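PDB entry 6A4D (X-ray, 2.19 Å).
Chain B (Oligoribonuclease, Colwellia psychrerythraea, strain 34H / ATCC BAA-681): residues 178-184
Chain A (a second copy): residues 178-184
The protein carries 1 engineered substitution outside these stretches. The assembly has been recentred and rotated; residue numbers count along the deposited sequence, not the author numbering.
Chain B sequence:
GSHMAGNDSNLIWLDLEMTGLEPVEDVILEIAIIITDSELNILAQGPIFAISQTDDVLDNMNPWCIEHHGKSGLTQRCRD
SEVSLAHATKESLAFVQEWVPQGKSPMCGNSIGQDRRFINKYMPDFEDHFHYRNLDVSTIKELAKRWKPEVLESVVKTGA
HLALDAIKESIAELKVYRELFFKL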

ATOM      1  N   ARG B 178      -4.483  11.325  15.171  1.00 31.80           N
ATOM      2  CA  ARG B 178      -4.120  10.778  16.458  1.00 33.20           C
ATOM      3  C   ARG B 178      -4.930  11.507  17.517  1.00 39.18           C
ATOM      4  O   ARG B 178      -5.413  10.887  18.431  1.00 38.33           O
ATOM      5  CB  ARG B 178      -2.631  10.912  16.753  1.00 35.68           C
ATOM      6  CG  ARG B 178      -2.275  10.710  18.237  1.00 42.79           C
ATOM      7  CD  ARG B 178      -0.847  11.094  18.641  1.00 47.07           C
ATOM      8  NE  ARG B 178      -0.118   9.868  18.845  1.00 56.50           N
ATOM      9  CZ  ARG B 178       0.061   9.240  20.016  1.00 65.20           C
ATOM     10  NH1 ARG B 178       0.691   8.086  20.019  1.00 61.16           N
ATOM     11  NH2 ARG B 178      -0.353   9.735  21.182  1.00 69.32           N
ATOM     12  N   GLU B 179      -5.069  12.817  17.364  1.00 35.72           N
ATOM     13  CA  GLU B 179      -5.802  13.620  18.300  1.00 37.75           C
ATOM     14  C   GLU B 179      -7.314  13.495  18.143  1.00 34.66           C
ATOM     15  O   GLU B 179      -7.960  13.232  19.076  1.00 37.41           O
ATOM     16  CB  GLU B 179      -5.401  15.081  18.157  1.00 42.63           C
ATOM     17  CG  GLU B 179      -6.053  15.934  19.238  1.00 53.91           C
ATOM     18  CD  GLU B 179      -5.203  17.114  19.646  1.00 61.35           C
ATOM     19  OE1 GLU B 179      -4.149  16.921  20.322  1.00 74.19           O
ATOM     20  OE2 GLU B 179      -5.601  18.237  19.290  1.00 66.41           O
ATOM     21  N   LEU B 180      -7.865  13.637  16.952  1.00 37.65           N
ATOM     22  CA  LEU B 180      -9.334  13.754  16.734  1.00 38.73           C
ATOM     23  C   LEU B 180     -10.093  12.512  16.280  1.00 36.36           C
ATOM     24  O   LEU B 180     -11.354  12.475  16.309  1.00 39.26           O
ATOM     25  CB  LEU B 180      -9.607  14.847  15.652  1.00 38.87           C
ATOM     26  CG  LEU B 180      -9.092  16.269  15.901  1.00 43.91           C
ATOM     27  CD1 LEU B 180      -9.451  17.141  14.703  1.00 48.22           C
ATOM     28  CD2 LEU B 180      -9.645  16.901  17.166  1.00 41.22           C
ATOM     29  N   PHE B 181      -9.372  11.513  15.792  1.00 33.11           N
ATOM     30  CA  PHE B 181     -10.018  10.324  15.199  1.00 30.56           C
ATOM     31  C   PHE B 181      -9.731   9.028  15.917  1.00 32.81           C
ATOM     32  O   PHE B 181     -10.584   8.179  15.942  1.00 33.59           O
ATOM     33  CB  PHE B 181      -9.602  10.256  13.740  1.00 26.98           C
ATOM     34  CG  PHE B 181     -10.353   9.288  12.875  1.00 26.40           C
ATOM     35  CD1 PHE B 181     -11.669   9.029  13.034  1.00 27.05           C
ATOM     36  CD2 PHE B 181      -9.690   8.730  11.745  1.00 26.87           C
ATOM     37  CE1 PHE B 181     -12.304   8.166  12.178  1.00 28.05           C
ATOM     38  CE2 PHE B 181     -10.325   7.892  10.893  1.00 25.97           C
ATOM     39  CZ  PHE B 181     -11.648   7.641  11.067  1.00 26.85           C
ATOM     40  N   PHE B 182      -8.540   8.864  16.496  1.00 36.41           N
ATOM     41  CA  PHE B 182      -8.226   7.680  17.297  1.00 32.57           C
ATOM     42  C   PHE B 182      -8.638   7.935  18.715  1.00 33.62           C
ATOM     43  O   PHE B 182      -8.694   9.042  19.190  1.00 32.99           O
ATOM     44  CB  PHE B 182      -6.733   7.295  17.211  1.00 32.08           C
ATOM     45  CG  PHE B 182      -6.323   6.752  15.834  1.00 32.02           C
ATOM     46  CD1 PHE B 182      -6.474   5.416  15.524  1.00 33.65           C
ATOM     47  CD2 PHE B 182      -5.844   7.590  14.838  1.00 27.86           C
ATOM     48  CE1 PHE B 182      -6.103   4.905  14.257  1.00 35.10           C
ATOM     49  CE2 PHE B 182      -5.439   7.080  13.590  1.00 30.85           C
ATOM     50  CZ  PHE B 182      -5.596   5.768  13.280  1.00 27.23           C
ATOM     51  N   LYS B 183      -8.933   6.851  19.375  1.00 37.52           N
ATOM     52  CA  LYS B 183      -9.291   6.812  20.763  1.00 46.30           C
ATOM     53  C   LYS B 183      -8.125   6.149  21.471  1.00 46.59           C
ATOM     54  O   LYS B 183      -8.075   4.919  21.507  1.00 48.67           O
ATOM     55  CB  LYS B 183     -10.511   5.893  20.867  1.00 49.01           C
ATOM     56  CG  LYS B 183     -11.114   5.808  22.227  1.00 53.18           C
ATOM     57  CD  LYS B 183     -11.908   4.527  22.354  1.00 58.89           C
ATOM     58  CE  LYS B 183     -13.211   4.564  21.611  1.00 55.93           C
ATOM     59  NZ  LYS B 183     -13.615   3.169  21.316  1.00 57.57           N
ATOM     60  N   LEU B 184      -7.190   6.922  22.004  1.00 45.23           N
ATOM     61  CA  LEU B 184      -6.011   6.295  22.576  1.00 57.62           C
ATOM     62  C   LEU B 184      -6.276   5.971  24.038  1.00 59.99           C
ATOM     63  O   LEU B 184      -6.467   4.806  24.380  1.00 62.80           O
ATOM     64  CB  LEU B 184      -4.772   7.170  22.420  1.00 59.60           C
ATOM     65  CG  LEU B 184      -4.415   7.663  21.015  1.00 62.07           C
ATOM     66  CD1 LEU B 184      -3.023   8.253  21.093  1.00 62.92           C
ATOM     67  CD2 LEU B 184      -4.483   6.587  19.927  1.00 62.38           C
TER
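Chain A 178-184: RELFFKL

Two copies of the same seven-residue tail meet here through a single backbone bridge, centred on a residue that faces its own counterpart: the CA atoms of B:Phe182 and A:Phe182 lie only 4.2 Å apart. The tails of this oligoribonuclease illustrate a general principle of homodimers, that a segment passing close to a local twofold axis meets itself, so that each contact tends to be made twice.

Chain A reaches the bridge from a helix that begins earlier in the chain and includes A:Arg178 to A:Leu180. A:Phe181, at phi/psi -129/-17, is the first residue to leave helical values, and A:Phe182 is extended at -105/150. The two tails run antiparallel at the bridge, as the hydrogen bonds reveal. B:Lys183 N donates to A:Phe181 O at 2.8 Å, and A:Lys183 N donates to B:Phe181 O at 2.6 Å; both are nearly linear, with angles of 176° and 169°. These two bonds flank the phenylalanine pair, and CA-H...O contacts accompany them, from B:Phe182 CA to A:Phe181 O at 3.3 Å and from A:Phe182 CA to B:Phe181 O at 3.4 Å.

Around this short bridge the four phenylalanine rings pack together. For B:Phe182 and A:Phe182, CA to CB points away overall, yet the ends of both side chains come nearer. Their rings are near parallel, at 27°, but slid apart so that they barely overlap, with CE1 of B:Phe182 3.5 Å from CE1 of A:Phe182. Each also presents an edge to the face of a neighbour across the contact: B:Phe182 to A:Phe181, with 4.8 Å between ring centroids, and A:Phe182 to B:Phe181, with 4.7 Å, the planes inclined at 54° in both pairs. All four residues are buried, and chi1 is t in both B:Phe181 and A:Phe181 and m in both B:Phe182 and A:Phe182.

The symmetry loosens toward the chain ends. A:Lys183 NZ donates a hydrogen bond to B:Phe182 O at 2.7 Å, whereas B:Lys183 NZ lies 2.7 Å from A:Glu179 O. The backbones diverge as well: A:Lys183 has phi/psi of -80/-61, against -110/95 for B:Lys183. Beyond them, B:Leu184 CD2 rests 3.8 Å from A:Phe181 CE1, while A:Leu184 CB stands 4.3 Å from B:Phe181 CE1, near the plane of that ring. The pairing is thus closely matched at its centre and less alike at its margins, burying 629 Å² in all, both sides summed.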

ATOM      1  N   ARG A 178     -12.504  -0.283  14.473  1.00 28.22           N
ATOM      2  CA  ARG A 178     -13.588   0.674  14.478  1.00 31.61           C
ATOM      3  C   ARG A 178     -14.200   0.889  15.880  1.00 32.81           C
ATOM      4  O   ARG A 178     -14.415   2.024  16.307  1.00 32.18           O
ATOM      5  CB  ARG A 178     -14.679   0.214  13.512  1.00 35.61           C
ATOM      6  CG  ARG A 178     -15.698   1.304  13.323  1.00 39.64           C
ATOM      7  CD  ARG A 178     -16.792   0.895  12.379  1.00 45.44           C
ATOM      8  NE  ARG A 178     -17.366   2.119  11.865  1.00 59.28           N
ATOM      9  CZ  ARG A 178     -18.556   2.214  11.309  1.00 62.91           C
ATOM     10  NH1 ARG A 178     -18.968   3.403  10.893  1.00 58.29           N
ATOM     11  NH2 ARG A 178     -19.307   1.122  11.143  1.00 69.73           N
ATOM     12  N   GLU A 179     -14.464  -0.211  16.569  1.00 36.92           N
ATOM     13  CA  GLU A 179     -15.043  -0.200  17.910  1.00 37.75           C
ATOM     14  C   GLU A 179     -14.072   0.208  19.015  1.00 38.85           C
ATOM     15  O   GLU A 179     -14.467   1.018  19.850  1.00 35.14           O
ATOM     16  CB  GLU A 179     -15.662  -1.561  18.222  1.00 43.86           C
ATOM     17  CG  GLU A 179     -16.425  -1.633  19.537  1.00 51.80           C
ATOM     18  CD  GLU A 179     -16.743  -3.069  19.947  1.00 62.58           C
ATOM     19  OE1 GLU A 179     -16.671  -4.006  19.101  1.00 75.13           O
ATOM     20  OE2 GLU A 179     -17.081  -3.267  21.126  1.00 70.95           O
ATOM     21  N   LEU A 180     -12.825  -0.291  19.013  1.00 32.78           N
ATOM     22  CA  LEU A 180     -11.905  -0.054  20.119  1.00 33.22           C
ATOM     23  C   LEU A 180     -10.854   1.014  19.936  1.00 30.34           C
ATOM     24  O   LEU A 180     -10.238   1.434  20.907  1.00 30.69           O
ATOM     25  CB  LEU A 180     -11.206  -1.372  20.520  1.00 36.75           C
ATOM     26  CG  LEU A 180     -12.138  -2.526  20.901  1.00 36.79           C
ATOM     27  CD1 LEU A 180     -11.347  -3.799  21.065  1.00 38.64           C
ATOM     28  CD2 LEU A 180     -12.898  -2.193  22.199  1.00 39.07           C
ATOM     29  N   PHE A 181     -10.622   1.473  18.721  1.00 28.55           N
ATOM     30  CA  PHE A 181      -9.425   2.292  18.474  1.00 26.48           C
ATOM     31  C   PHE A 181      -9.705   3.565  17.783  1.00 27.90           C
ATOM     32  O   PHE A 181      -8.928   4.458  17.885  1.00 36.87           O
ATOM     33  CB  PHE A 181      -8.429   1.435  17.676  1.00 27.72           C
ATOM     34  CG  PHE A 181      -7.021   1.988  17.549  1.00 28.46           C
ATOM     35  CD1 PHE A 181      -6.395   2.731  18.558  1.00 28.46           C
ATOM     36  CD2 PHE A 181      -6.262   1.617  16.428  1.00 28.93           C
ATOM     37  CE1 PHE A 181      -5.090   3.161  18.387  1.00 28.32           C
ATOM     38  CE2 PHE A 181      -4.956   2.010  16.277  1.00 27.49           C
ATOM     39  CZ  PHE A 181      -4.360   2.782  17.248  1.00 25.93           C
ATOM     40  N   PHE A 182     -10.859   3.702  17.156  1.00 30.83           N
ATOM     41  CA  PHE A 182     -11.247   4.920  16.540  1.00 29.96           C
ATOM     42  C   PHE A 182     -12.289   5.590  17.378  1.00 36.11           C
ATOM     43  O   PHE A 182     -13.115   4.925  17.980  1.00 33.81           O
ATOM     44  CB  PHE A 182     -11.841   4.584  15.165  1.00 30.47           C
ATOM     45  CG  PHE A 182     -10.810   4.296  14.131  1.00 28.84           C
ATOM     46  CD1 PHE A 182     -10.117   5.338  13.527  1.00 31.17           C
ATOM     47  CD2 PHE A 182     -10.481   3.019  13.806  1.00 32.17           C
ATOM     48  CE1 PHE A 182      -9.158   5.096  12.556  1.00 31.79           C
ATOM     49  CE2 PHE A 182      -9.480   2.758  12.854  1.00 31.42           C
ATOM     50  CZ  PHE A 182      -8.839   3.801  12.235  1.00 30.22           C
ATOM     51  N   LYS A 183     -12.320   6.915  17.335  1.00 39.79           N
ATOM     52  CA  LYS A 183     -13.220   7.692  18.185  1.00 49.28           C
ATOM     53  C   LYS A 183     -14.609   7.682  17.547  1.00 54.01           C
ATOM     54  O   LYS A 183     -15.551   7.158  18.145  1.00 66.44           O
ATOM     55  CB  LYS A 183     -12.710   9.125  18.367  1.00 50.10           C
ATOM     56  CG  LYS A 183     -12.903   9.650  19.749  1.00 47.54           C
ATOM     57  CD  LYS A 183     -12.525  11.119  19.864  1.00 54.31           C
ATOM     58  CE  LYS A 183     -11.045  11.389  19.799  1.00 53.45           C
ATOM     59  NZ  LYS A 183     -10.292  10.573  20.769  1.00 58.69           N
ATOM     60  N   LEU A 184     -14.733   8.209  16.335  1.00 57.13           N
ATOM     61  CA  LEU A 184     -16.018   8.184  15.602  1.00 65.54           C
ATOM     62  C   LEU A 184     -17.270   7.770  16.403  1.00 65.30           C
ATOM     63  O   LEU A 184     -17.659   8.406  17.389  1.00 71.31           O
ATOM     64  CB  LEU A 184     -15.907   7.269  14.366  1.00 69.45           C
ATOM     65  CG  LEU A 184     -16.086   5.745  14.520  1.00 69.68           C
ATOM     66  CD1 LEU A 184     -17.498   5.249  14.263  1.00 71.92           C
ATOM     67  CD2 LEU A 184     -15.189   5.068  13.521  1.00 80.05           C
TER